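Local coordinates for chromosome partition protein Smc (Pyrococcus furiosus, PDB 3NWC) that is probably required for chromosome condensation and partitioning, and dimerizes and binds DNA through its hinge domain, the part of the protein described here, at residues A24-K29 with L40-K45; S31-I36 with A74-K79; E49-A54 with T131-S136; G154-Y157 with I163-G166. All coordinates share one frame; numbering follows the deposited sequence. Where two conformers were deposited one is given.

From the N terminus, helix 24-28 opens interaction 1, which closes a short loop on helix 40-43. Interaction 2 starts inside that loop, at S31-I36, and ends beyond it on helix 71-83, so the two cross; they also touch, L28 packing on A77 and I36. Interaction 3 opens at E49-A54, after interaction 1 has closed, crosses interaction 2 and makes a far longer closure, to strand 131-134. Interaction 4, a local hairpin, follows them all. Interactions 1 and 2 gather helices 24-28, 40-43 and 71-83 on one side of the chain; interactions 3 and 4, in touch through L53 and G154, both involve the five-stranded sheet on the other. Interactions 2 and 4 both reach the second subunit.

Interaction 1 (A24-K29 with L40-K45); sequences AAEELK and LAELIK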
loop_
_atom_site.group_PDB
_atom_site.type_symbol
_atom_site.label_atom_id
_atom_site.label_comp_id
_atom_site.label_asym_id
_atom_site.label_seq_id
_atom_site.Cartn_x
_atom_site.Cartn_y
_atom_site.Cartn_z
ATOM N N ALA A 24 15.111 -0.643 7.729
ATOM C CA ALA A 24 15.382 0.452 8.656
ATOM C C ALA A 24 14.795 0.198 10.038
ATOM O O ALA A 24 15.267 0.755 11.025
ATOM C CB ALA A 24 14.858 1.761 8.102
ATOM N N ALA A 25 13.761 -0.633 10.107
ATOM C CA ALA A 25 13.139 -0.946 11.386
ATOM C C ALA A 25 14.176 -1.502 12.351
ATOM O O ALA A 25 14.120 -1.243 13.553
ATOM C CB ALA A 25 11.992 -1.926 11.205
ATOM N N GLU A 26 15.129 -2.258 11.813
ATOM C CA GLU A 26 16.195 -2.841 12.618
ATOM C C GLU A 26 17.129 -1.781 13.201
ATOM O O GLU A 26 17.530 -1.872 14.362
ATOM C CB GLU A 26 16.991 -3.862 11.796
ATOM C CG GLU A 26 16.167 -5.060 11.352
ATOM C CD GLU A 26 15.389 -5.677 12.499
ATOM O OE1 GLU A 26 16.027 -6.235 13.418
ATOM O OE2 GLU A 26 14.141 -5.594 12.488
ATOM N N GLU A 27 17.476 -0.785 12.393
ATOM C CA GLU A 27 18.323 0.318 12.844
ATOM C C GLU A 27 17.639 1.162 13.925
ATOM O O GLU A 27 18.313 1.792 14.738
ATOM C CB GLU A 27 18.740 1.197 11.656
ATOM C CG GLU A 27 20.250 1.316 11.452
ATOM C CD GLU A 27 20.837 2.574 12.073
ATOM O OE1 GLU A 27 20.064 3.486 12.432
ATOM O OE2 GLU A 27 22.075 2.653 12.199
ATOM N N LEU A 28 16.306 1.171 13.935
ATOM C CA LEU A 28 15.554 1.917 14.951
ATOM C C LEU A 28 15.720 1.339 16.354
ATOM O O LEU A 28 15.651 2.068 17.342
ATOM C CB LEU A 28 14.057 1.977 14.611
ATOM C CG LEU A 28 13.535 3.129 13.754
ATOM C CD1 LEU A 28 12.024 3.025 13.605
ATOM C CD2 LEU A 28 13.920 4.479 14.349
ATOM N N LYS A 29 15.924 0.029 16.445
ATOM C CA LYS A 29 16.076 -0.615 17.749
ATOM C C LYS A 29 17.437 -0.306 18.377
ATOM O O LYS A 29 17.761 -0.798 19.458
ATOM C CB LYS A 29 15.853 -2.125 17.647
ATOM C CG LYS A 29 14.423 -2.512 17.294
ATOM C CD LYS A 29 14.149 -3.979 17.610
ATOM C CE LYS A 29 14.188 -4.250 19.116
ATOM N NZ LYS A 29 13.120 -3.515 19.866
ATOM N N LEU A 40 4.593 -5.445 12.260
ATOM C CA LEU A 40 3.520 -6.419 12.376
ATOM C C LEU A 40 3.983 -7.802 11.938
ATOM O O LEU A 40 3.561 -8.799 12.500
ATOM C CB LEU A 40 2.290 -5.989 11.569
ATOM C CG LEU A 40 1.426 -4.939 12.250
ATOM C CD1 LEU A 40 0.250 -4.523 11.350
ATOM C CD2 LEU A 40 0.924 -5.526 13.565
ATOM N N ALA A 41 4.847 -7.852 10.929
ATOM C CA ALA A 41 5.407 -9.128 10.486
ATOM C C ALA A 41 6.146 -9.852 11.610
ATOM O O ALA A 41 6.208 -11.083 11.618
ATOM C CB ALA A 41 6.324 -8.928 9.282
ATOM N N GLU A 42 6.703 -9.105 12.559
ATOM C CA GLU A 42 7.451 -9.725 13.645
ATOM C C GLU A 42 6.537 -10.075 14.801
ATOM O O GLU A 42 6.937 -10.783 15.726
ATOM C CB GLU A 42 8.557 -8.793 14.146
ATOM C CG GLU A 42 9.611 -8.477 13.100
ATOM C CD GLU A 42 10.534 -7.350 13.506
ATOM O OE1 GLU A 42 10.094 -6.425 14.225
ATOM O OE2 GLU A 42 11.713 -7.389 13.100
ATOM N N LEU A 43 5.300 -9.585 14.743
ATOM C CA LEU A 43 4.430 -9.627 15.908
ATOM C C LEU A 43 3.220 -10.542 15.736
ATOM O O LEU A 43 2.473 -10.784 16.689
ATOM C CB LEU A 43 3.960 -8.202 16.245
ATOM C CG LEU A 43 5.046 -7.205 16.650
ATOM C CD1 LEU A 43 4.500 -5.774 16.733
ATOM C CD2 LEU A 43 5.669 -7.630 17.971
ATOM N N ILE A 44 3.020 -11.041 14.519
ATOM C CA ILE A 44 1.848 -11.851 14.202
ATOM C C ILE A 44 2.307 -13.237 13.778
ATOM O O ILE A 44 3.251 -13.365 13.006
ATOM C CB ILE A 44 1.047 -11.216 13.041
ATOM C CG1 ILE A 44 0.478 -9.866 13.479
ATOM C CG2 ILE A 44 -0.061 -12.148 12.561
ATOM C CD1 ILE A 44 -0.224 -9.082 12.363
ATOM N N LYS A 45 1.645 -14.268 14.293
ATOM C CA LYS A 45 1.938 -15.654 13.919
ATOM C C LYS A 45 0.684 -16.292 13.330
ATOM O O LYS A 45 -0.427 -16.097 13.840
ATOM C CB LYS A 45 2.378 -16.420 15.171
ATOM C CG LYS A 45 2.587 -17.900 14.975
ATOM C CD LYS A 45 2.967 -18.545 16.305
ATOM C CE LYS A 45 3.645 -19.885 16.094
ATOM N NZ LYS A 45 3.670 -20.683 17.357
HETATM O O HOH W 1 11.566 -4.208 13.689
#
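E26 and E42 reach toward each other from opposite directions and bring their carboxylates together, OE2 of E26 lying 3.1 Å from OE2 of E42. Both side chains leave their short helices in the same way, with CG beside the backbone N and anti to the carbonyl carbon, but they differ further out. E42 runs extended beyond CG (chi2 168°) and reaches further from its backbone than its partner does. E26 is bent at chi2 (-50°), and this fold brings its carboxylate round to the side where E42 arrives. The two carboxylate planes stand almost perpendicular, 89° apart.

A water molecule completes the contact. It donates to E26 OE2 at 3.2 Å and, more closely, to E42 OE1 at 2.7 Å, so the carboxylates share one donor. E42 OE1 has a second partner, the backbone N-H of T39 just ahead of helix 40-43, which, with the water, restrains the rotation of this carboxylate. Both helices pack on strand 89-93, L28 on L89 and F91 and L40 on L92; L28 also meets helix 71-83, and L40 helix 121-128.

Two acidic groups this close at the surface would repel each other if both were ionised. The shared water probably eases that cost, and one carboxylate may have a raised pKa and hold a proton part of the time.

Interaction 2 (S31-I36 with A74-K79); sequences SGIGGI and AEKAIK
I33 lays its terminal methyl against the backbone of helix 71-83, CD1 coming within 3.6 Å of K76 O and 3.8 Å of A77 CA. The side chain points at the helix, and its tip meets the main chain between K76 and A77. CG1 stands beside the backbone N (chi1 -58°), and the extended outer torsion carries CD1 onto the helix while CG2 is left to meet the lysine. K76 slides past I33 in the opposite direction, and the bend at its chi3 (52°) brings the aliphatic CE to 4.0 Å from I33 CG2. The lysine is exposed and meets the isoleucine through its methylenes.

The loop that presents I33 links helix 24-28 to strand 36-39 and begins with an ST turn: S31 OG accepts from I33 N at 3.2 Å. The same hydroxyl is hydrogen-bonded to L28 O, so it joins the end of the preceding helix to the turn. G32 and G35 both take positive phi values as the loop winds round to the strand.

Whereas I33 meets A77 at its CA, the methyl of A77 is approached more loosely by I36, CD1 to A77 CB 4.5 Å. I33 and S31 also touch Y80 one turn along the helix. A74 and I78 point away from the loop and pack on I163 of the second subunit.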
loop_
_atom_site.group_PDB
_atom_site.type_symbol
_atom_site.label_atom_id
_atom_site.label_comp_id
_atom_site.label_asym_id
_atom_site.label_seq_id
_atom_site.Cartn_x
_atom_site.Cartn_y
_atom_site.Cartn_z
ATOM N N SER A 31 18.429 3.075 18.175
ATOM C CA SER A 31 18.330 4.521 18.291
ATOM C C SER A 31 18.174 4.944 19.753
ATOM O O SER A 31 18.364 6.111 20.090
ATOM C CB SER A 31 17.129 5.022 17.498
ATOM O OG SER A 31 15.933 4.530 18.068
ATOM N N GLY A 32 17.816 3.994 20.611
ATOM C CA GLY A 32 17.575 4.287 22.016
ATOM C C GLY A 32 16.184 4.841 22.259
ATOM O O GLY A 32 15.802 5.147 23.390
ATOM N N ILE A 33 15.418 4.982 21.187
ATOM C CA ILE A 33 14.049 5.445 21.306
ATOM C C ILE A 33 13.187 4.319 21.869
ATOM O O ILE A 33 13.100 3.239 21.287
ATOM C CB ILE A 33 13.496 5.909 19.947
ATOM C CG1 ILE A 33 14.376 7.024 19.370
ATOM C CG2 ILE A 33 12.045 6.359 20.084
ATOM C CD1 ILE A 33 13.947 7.507 17.990
ATOM N N GLY A 34 12.563 4.564 23.013
ATOM C CA GLY A 34 11.731 3.552 23.629
ATOM C C GLY A 34 10.331 3.557 23.058
ATOM O O GLY A 34 9.931 4.508 22.389
ATOM N N GLY A 35 9.584 2.490 23.317
ATOM C CA GLY A 35 8.189 2.438 22.935
ATOM C C GLY A 35 7.974 1.961 21.511
ATOM O O GLY A 35 6.889 2.132 20.950
ATOM N N ILE A 36 9.010 1.366 20.935
ATOM C CA ILE A 36 8.918 0.766 19.607
ATOM C C ILE A 36 8.846 -0.751 19.729
ATOM O O ILE A 36 9.775 -1.390 20.218
ATOM C CB ILE A 36 10.117 1.148 18.740
ATOM C CG1 ILE A 36 10.254 2.670 18.660
ATOM C CG2 ILE A 36 9.977 0.524 17.346
ATOM C CD1 ILE A 36 11.456 3.133 17.841
ATOM N N ALA A 74 6.398 7.942 17.320
ATOM C CA ALA A 74 6.457 7.975 15.855
ATOM C C ALA A 74 7.230 9.185 15.372
ATOM O O ALA A 74 8.086 9.070 14.506
ATOM C CB ALA A 74 5.063 7.967 15.253
ATOM N N GLU A 75 6.930 10.354 15.927
ATOM C CA GLU A 75 7.620 11.561 15.488
ATOM C C GLU A 75 9.111 11.521 15.830
ATOM O O GLU A 75 9.931 11.972 15.039
ATOM C CB GLU A 75 6.935 12.839 16.000
ATOM C CG GLU A 75 5.514 13.017 15.458
ATOM C CD GLU A 75 5.004 14.447 15.548
ATOM O OE1 GLU A 75 3.786 14.630 15.771
ATOM O OE2 GLU A 75 5.812 15.386 15.382
ATOM N N LYS A 76 9.471 10.960 16.978
ATOM C CA LYS A 76 10.892 10.827 17.299
ATOM C C LYS A 76 11.577 9.888 16.316
ATOM O O LYS A 76 12.684 10.161 15.841
ATOM C CB LYS A 76 11.101 10.324 18.730
ATOM C CG LYS A 76 10.860 11.378 19.802
ATOM C CD LYS A 76 11.101 10.813 21.198
ATOM C CE LYS A 76 12.459 10.129 21.297
ATOM N NZ LYS A 76 12.733 9.624 22.680
ATOM N N ALA A 77 10.921 8.772 16.021
ATOM C CA ALA A 77 11.482 7.783 15.112
ATOM C C ALA A 77 11.644 8.360 13.702
ATOM O O ALA A 77 12.618 8.066 13.019
ATOM C CB ALA A 77 10.613 6.539 15.081
ATOM N N ILE A 78 10.684 9.173 13.276
ATOM C CA ILE A 78 10.777 9.826 11.972
ATOM C C ILE A 78 11.942 10.819 11.910
ATOM O O ILE A 78 12.613 10.934 10.889
ATOM C CB ILE A 78 9.447 10.502 11.584
ATOM C CG1 ILE A 78 8.377 9.426 11.364
ATOM C CG2 ILE A 78 9.610 11.386 10.348
ATOM C CD1 ILE A 78 6.974 9.959 11.155
ATOM N N LYS A 79 12.199 11.533 13.003
ATOM C CA LYS A 79 13.364 12.420 13.036
ATOM C C LYS A 79 14.654 11.629 12.885
ATOM O O LYS A 79 15.577 12.068 12.201
ATOM C CB LYS A 79 13.419 13.233 14.331
ATOM C CG LYS A 79 12.428 14.375 14.389
ATOM C CD LYS A 79 12.706 15.273 15.589
ATOM C CE LYS A 79 11.583 16.279 15.796
ATOM N NZ LYS A 79 11.312 17.087 14.574
#

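Interaction 3 (E49-A54 with T131-S136); sequences EAYALA and TVIVNS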
loop_
_atom_site.group_PDB
_atom_site.type_symbol
_atom_site.label_atom_id
_atom_site.label_comp_id
_atom_site.label_asym_id
_atom_site.label_seq_id
_atom_site.Cartn_x
_atom_site.Cartn_y
_atom_site.Cartn_z
ATOM N N GLU A 49 -1.279 -23.330 8.630
ATOM C CA GLU A 49 -0.620 -23.166 7.342
ATOM C C GLU A 49 -1.593 -23.000 6.176
ATOM O O GLU A 49 -1.240 -22.410 5.157
ATOM C CB GLU A 49 0.311 -24.359 7.086
ATOM C CG GLU A 49 1.298 -24.169 5.956
ATOM C CD GLU A 49 2.284 -25.321 5.858
ATOM O OE1 GLU A 49 1.919 -26.457 6.230
ATOM O OE2 GLU A 49 3.425 -25.087 5.414
ATOM N N ALA A 50 -2.805 -23.530 6.315
ATOM C CA ALA A 50 -3.825 -23.393 5.276
ATOM C C ALA A 50 -4.122 -21.924 4.952
ATOM O O ALA A 50 -4.550 -21.601 3.839
ATOM C CB ALA A 50 -5.107 -24.124 5.684
ATOM N N TYR A 51 -3.894 -21.039 5.917
ATOM C CA TYR A 51 -4.219 -19.619 5.744
ATOM C C TYR A 51 -2.991 -18.739 5.589
ATOM O O TYR A 51 -3.097 -17.508 5.604
ATOM C CB TYR A 51 -5.080 -19.111 6.911
ATOM C CG TYR A 51 -6.322 -19.941 7.087
ATOM C CD1 TYR A 51 -7.332 -19.903 6.143
ATOM C CD2 TYR A 51 -6.468 -20.784 8.182
ATOM C CE1 TYR A 51 -8.469 -20.683 6.285
ATOM C CE2 TYR A 51 -7.596 -21.559 8.333
ATOM C CZ TYR A 51 -8.588 -21.508 7.385
ATOM O OH TYR A 51 -9.717 -22.283 7.536
ATOM N N ALA A 52 -1.826 -19.362 5.430
ATOM C CA ALA A 52 -0.587 -18.595 5.327
ATOM C C ALA A 52 -0.591 -17.607 4.173
ATOM O O ALA A 52 -0.161 -16.473 4.333
ATOM C CB ALA A 52 0.612 -19.511 5.226
ATOM N N LEU A 53 -1.049 -18.034 3.007
ATOM C CA LEU A 53 -1.117 -17.130 1.859
ATOM C C LEU A 53 -2.185 -16.048 2.072
ATOM O O LEU A 53 -1.966 -14.865 1.813
ATOM C CB LEU A 53 -1.367 -17.922 0.564
ATOM C CG LEU A 53 -1.481 -17.158 -0.763
ATOM C CD1 LEU A 53 -0.216 -16.324 -1.059
ATOM C CD2 LEU A 53 -1.749 -18.122 -1.903
ATOM N N ALA A 54 -3.351 -16.454 2.557
ATOM C CA ALA A 54 -4.419 -15.484 2.803
ATOM C C ALA A 54 -3.985 -14.359 3.740
ATOM O O ALA A 54 -4.303 -13.188 3.517
ATOM C CB ALA A 54 -5.657 -16.207 3.356
ATOM N N THR A 131 -11.051 -8.003 7.892
ATOM C CA THR A 131 -10.805 -8.957 6.817
ATOM C C THR A 131 -11.455 -10.311 7.076
ATOM O O THR A 131 -11.293 -10.901 8.134
ATOM C CB THR A 131 -9.291 -9.172 6.554
ATOM O OG1 THR A 131 -8.689 -7.909 6.282
ATOM C CG2 THR A 131 -9.080 -10.081 5.353
ATOM N N VAL A 132 -12.152 -10.801 6.062
ATOM C CA VAL A 132 -12.722 -12.127 6.081
ATOM C C VAL A 132 -12.090 -13.006 5.021
ATOM O O VAL A 132 -11.807 -12.563 3.901
ATOM C CB VAL A 132 -14.260 -12.034 5.870
ATOM C CG1 VAL A 132 -14.886 -13.405 5.858
ATOM C CG2 VAL A 132 -14.873 -11.155 6.949
ATOM N N ILE A 133 -11.843 -14.260 5.393
ATOM C CA ILE A 133 -11.284 -15.240 4.476
ATOM C C ILE A 133 -12.430 -16.030 3.864
ATOM O O ILE A 133 -13.294 -16.554 4.581
ATOM C CB ILE A 133 -10.334 -16.196 5.208
ATOM C CG1 ILE A 133 -9.250 -15.401 5.948
ATOM C CG2 ILE A 133 -9.724 -17.197 4.237
ATOM C CD1 ILE A 133 -8.371 -16.248 6.858
ATOM N N VAL A 134 -12.444 -16.081 2.538
ATOM C CA VAL A 134 -13.434 -16.829 1.782
ATOM C C VAL A 134 -12.710 -17.814 0.859
ATOM O O VAL A 134 -11.518 -17.656 0.578
ATOM C CB VAL A 134 -14.336 -15.893 0.962
ATOM C CG1 VAL A 134 -14.913 -14.796 1.860
ATOM C CG2 VAL A 134 -13.559 -15.273 -0.180
ATOM N N ASN A 135 -13.427 -18.828 0.390
ATOM C CA ASN A 135 -12.793 -19.928 -0.334
ATOM C C ASN A 135 -12.400 -19.646 -1.787
ATOM O O ASN A 135 -11.432 -20.222 -2.284
ATOM C CB ASN A 135 -13.665 -21.184 -0.262
ATOM C CG ASN A 135 -13.925 -21.622 1.158
ATOM O OD1 ASN A 135 -14.793 -21.073 1.842
ATOM N ND2 ASN A 135 -13.178 -22.620 1.616
ATOM N N SER A 136 -13.149 -18.788 -2.473
ATOM C CA SER A 136 -12.844 -18.489 -3.874
ATOM C C SER A 136 -13.418 -17.161 -4.367
ATOM O O SER A 136 -14.127 -16.473 -3.638
ATOM C CB SER A 136 -13.288 -19.640 -4.785
ATOM O OG SER A 136 -14.439 -20.287 -4.277
#
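A54 and I133 mark the closest approach of the two backbones, their CA atoms 7.1 Å apart, too far for main-chain bonding, so side chains alone bridge the gap. The segment E49-A54 starts as a single 3-10 turn, tied by the bond from A52 N to E49 O, and then passes into helix 52-59 with Y51 at the N-cap position. Opposite it, the backbone of T131-V134 is an extended strand that gives way to a loop at N135. I133 points at the helix, while V132 and V134 alternate to the other side of the strand.

The strand is an inner member of a five-stranded mixed sheet, antiparallel to strand 108-109 and parallel to strand 148-151, and helix 52-59 begins over the face that carries I133. This is helix-on-sheet packing within the SMC hinge domain.

I133 meets both Y51 and A54. With CG1 beside the backbone N (chi1 -55°), CD1 is directed at the tyrosine ring, while CG2 lies between that ring and the A54 methyl. CD1 reaches the Y51 ring obliquely, 3.9 Å from Y51 CD1, and CG2 sits 4.1 Å from the same ring atom. CG2 is also 4.3 Å from A54 CB, where the small methyl lets the helix come near the strand. V150 on the adjacent strand touches both A54 and I133, and V113 and I152 pack against the tyrosine. Away from the sheet, A52 and L53 face helix 4-19.

Interaction 4 (G154-Y157 with I163-G166); sequences GELY and ITGG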
loop_
_atom_site.group_PDB
_atom_site.type_symbol
_atom_site.label_atom_id
_atom_site.label_comp_id
_atom_site.label_asym_id
_atom_site.label_seq_id
_atom_site.Cartn_x
_atom_site.Cartn_y
_atom_site.Cartn_z
ATOM N N GLY A 154 -5.438 -16.144 -2.709
ATOM C CA GLY A 154 -4.724 -14.885 -2.652
ATOM C C GLY A 154 -5.252 -13.699 -3.431
ATOM O O GLY A 154 -4.506 -12.752 -3.688
ATOM N N GLU A 155 -6.515 -13.735 -3.831
ATOM C CA GLU A 155 -7.136 -12.522 -4.345
ATOM C C GLU A 155 -7.536 -11.640 -3.169
ATOM O O GLU A 155 -7.873 -12.141 -2.096
ATOM C CB GLU A 155 -8.339 -12.836 -5.231
ATOM C CG GLU A 155 -7.976 -13.429 -6.578
ATOM C CD GLU A 155 -7.769 -14.924 -6.532
ATOM O OE1 GLU A 155 -8.427 -15.596 -5.708
ATOM O OE2 GLU A 155 -6.952 -15.428 -7.334
ATOM N N LEU A 156 -7.473 -10.326 -3.364
ATOM C CA LEU A 156 -7.795 -9.376 -2.290
ATOM C C LEU A 156 -8.888 -8.430 -2.728
ATOM O O LEU A 156 -8.807 -7.835 -3.803
ATOM C CB LEU A 156 -6.554 -8.561 -1.901
ATOM C CG LEU A 156 -6.768 -7.446 -0.873
ATOM C CD1 LEU A 156 -7.187 -8.031 0.500
ATOM C CD2 LEU A 156 -5.508 -6.600 -0.729
ATOM N N TYR A 157 -9.909 -8.298 -1.884
ATOM C CA TYR A 157 -11.023 -7.399 -2.116
ATOM C C TYR A 157 -11.035 -6.392 -0.975
ATOM O O TYR A 157 -11.397 -6.722 0.153
ATOM C CB TYR A 157 -12.340 -8.179 -2.108
ATOM C CG TYR A 157 -12.467 -9.176 -3.234
ATOM C CD1 TYR A 157 -13.264 -8.908 -4.337
ATOM C CD2 TYR A 157 -11.778 -10.383 -3.200
ATOM C CE1 TYR A 157 -13.373 -9.810 -5.375
ATOM C CE2 TYR A 157 -11.886 -11.292 -4.232
ATOM C CZ TYR A 157 -12.686 -11.004 -5.314
ATOM O OH TYR A 157 -12.791 -11.911 -6.344
ATOM N N ILE A 163 -10.025 -4.339 -6.276
ATOM C CA ILE A 163 -9.797 -5.770 -6.454
ATOM C C ILE A 163 -8.387 -6.044 -6.937
ATOM O O ILE A 163 -7.965 -5.502 -7.954
ATOM C CB ILE A 163 -10.789 -6.361 -7.463
ATOM C CG1 ILE A 163 -12.218 -5.985 -7.063
ATOM C CG2 ILE A 163 -10.631 -7.873 -7.537
ATOM C CD1 ILE A 163 -13.272 -6.398 -8.059
ATOM N N THR A 164 -7.658 -6.890 -6.207
ATOM C CA THR A 164 -6.284 -7.234 -6.562
ATOM C C THR A 164 -6.177 -8.711 -6.863
ATOM O O THR A 164 -6.680 -9.539 -6.105
ATOM C CB THR A 164 -5.293 -6.937 -5.425
ATOM O OG1 THR A 164 -5.351 -5.545 -5.096
ATOM C CG2 THR A 164 -3.866 -7.294 -5.870
ATOM N N GLY A 165 -5.552 -9.039 -7.987
ATOM C CA GLY A 165 -5.418 -10.427 -8.383
ATOM C C GLY A 165 -4.274 -10.628 -9.349
ATOM O O GLY A 165 -3.740 -9.670 -9.906
ATOM N N GLY A 166 -3.920 -11.896 -9.556
ATOM C CA GLY A 166 -2.809 -12.301 -10.401
ATOM C C GLY A 166 -1.808 -13.138 -9.632
ATOM O O GLY A 166 -1.842 -13.193 -8.403
HETATM O O HOH W 2 -4.657 -13.877 -7.573
#
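L156 and T164 pair through both of their peptide groups and form the tight part of this antiparallel hairpin. L156 N donates to T164 O at 3.0 Å and T164 N donates to L156 O at 2.8 Å. Both bonds are nearly straight, with angles of 172° at the hydrogen, and the second lies in the carbonyl plane. The same carbonyls are approached by CA-H groups of E155 and I163, so each oxygen is met twice. On the L156 side of the sheet, the CB atoms of L156 and T164 are 4.1 Å apart. On the other side, at the non-hydrogen-bonded pair Y157 and I163, the isoleucine lies over one face of the tyrosine ring, CG2 being 4.0 Å from Y157 CE1.

Toward G166 the strands are held less directly. E155 meets G165 only loosely, CG to CA 4.3 Å, and a water fills the link: it accepts from G166 N at 2.9 Å and lies 2.8 Å from E155 OE2, to which it can donate. The bend of E155 at chi2 (84°) turns its carboxylate to this water. OE1 is hydrogen-bonded to T151 OG1, and OE2 also forms a salt bridge with K82 of the second subunit.

Strand 156-157 lies between strands 148-151 and 163-165, with Y157 joined to M149 by backbone hydrogen bonding. Strand 163-165 is the edge within this chain, but it pairs antiparallel with a strand of the second subunit, where T164 OG1 is hydrogen-bonded to T90 OG1 of that subunit, and the sheet thereby continues across the dimer interface.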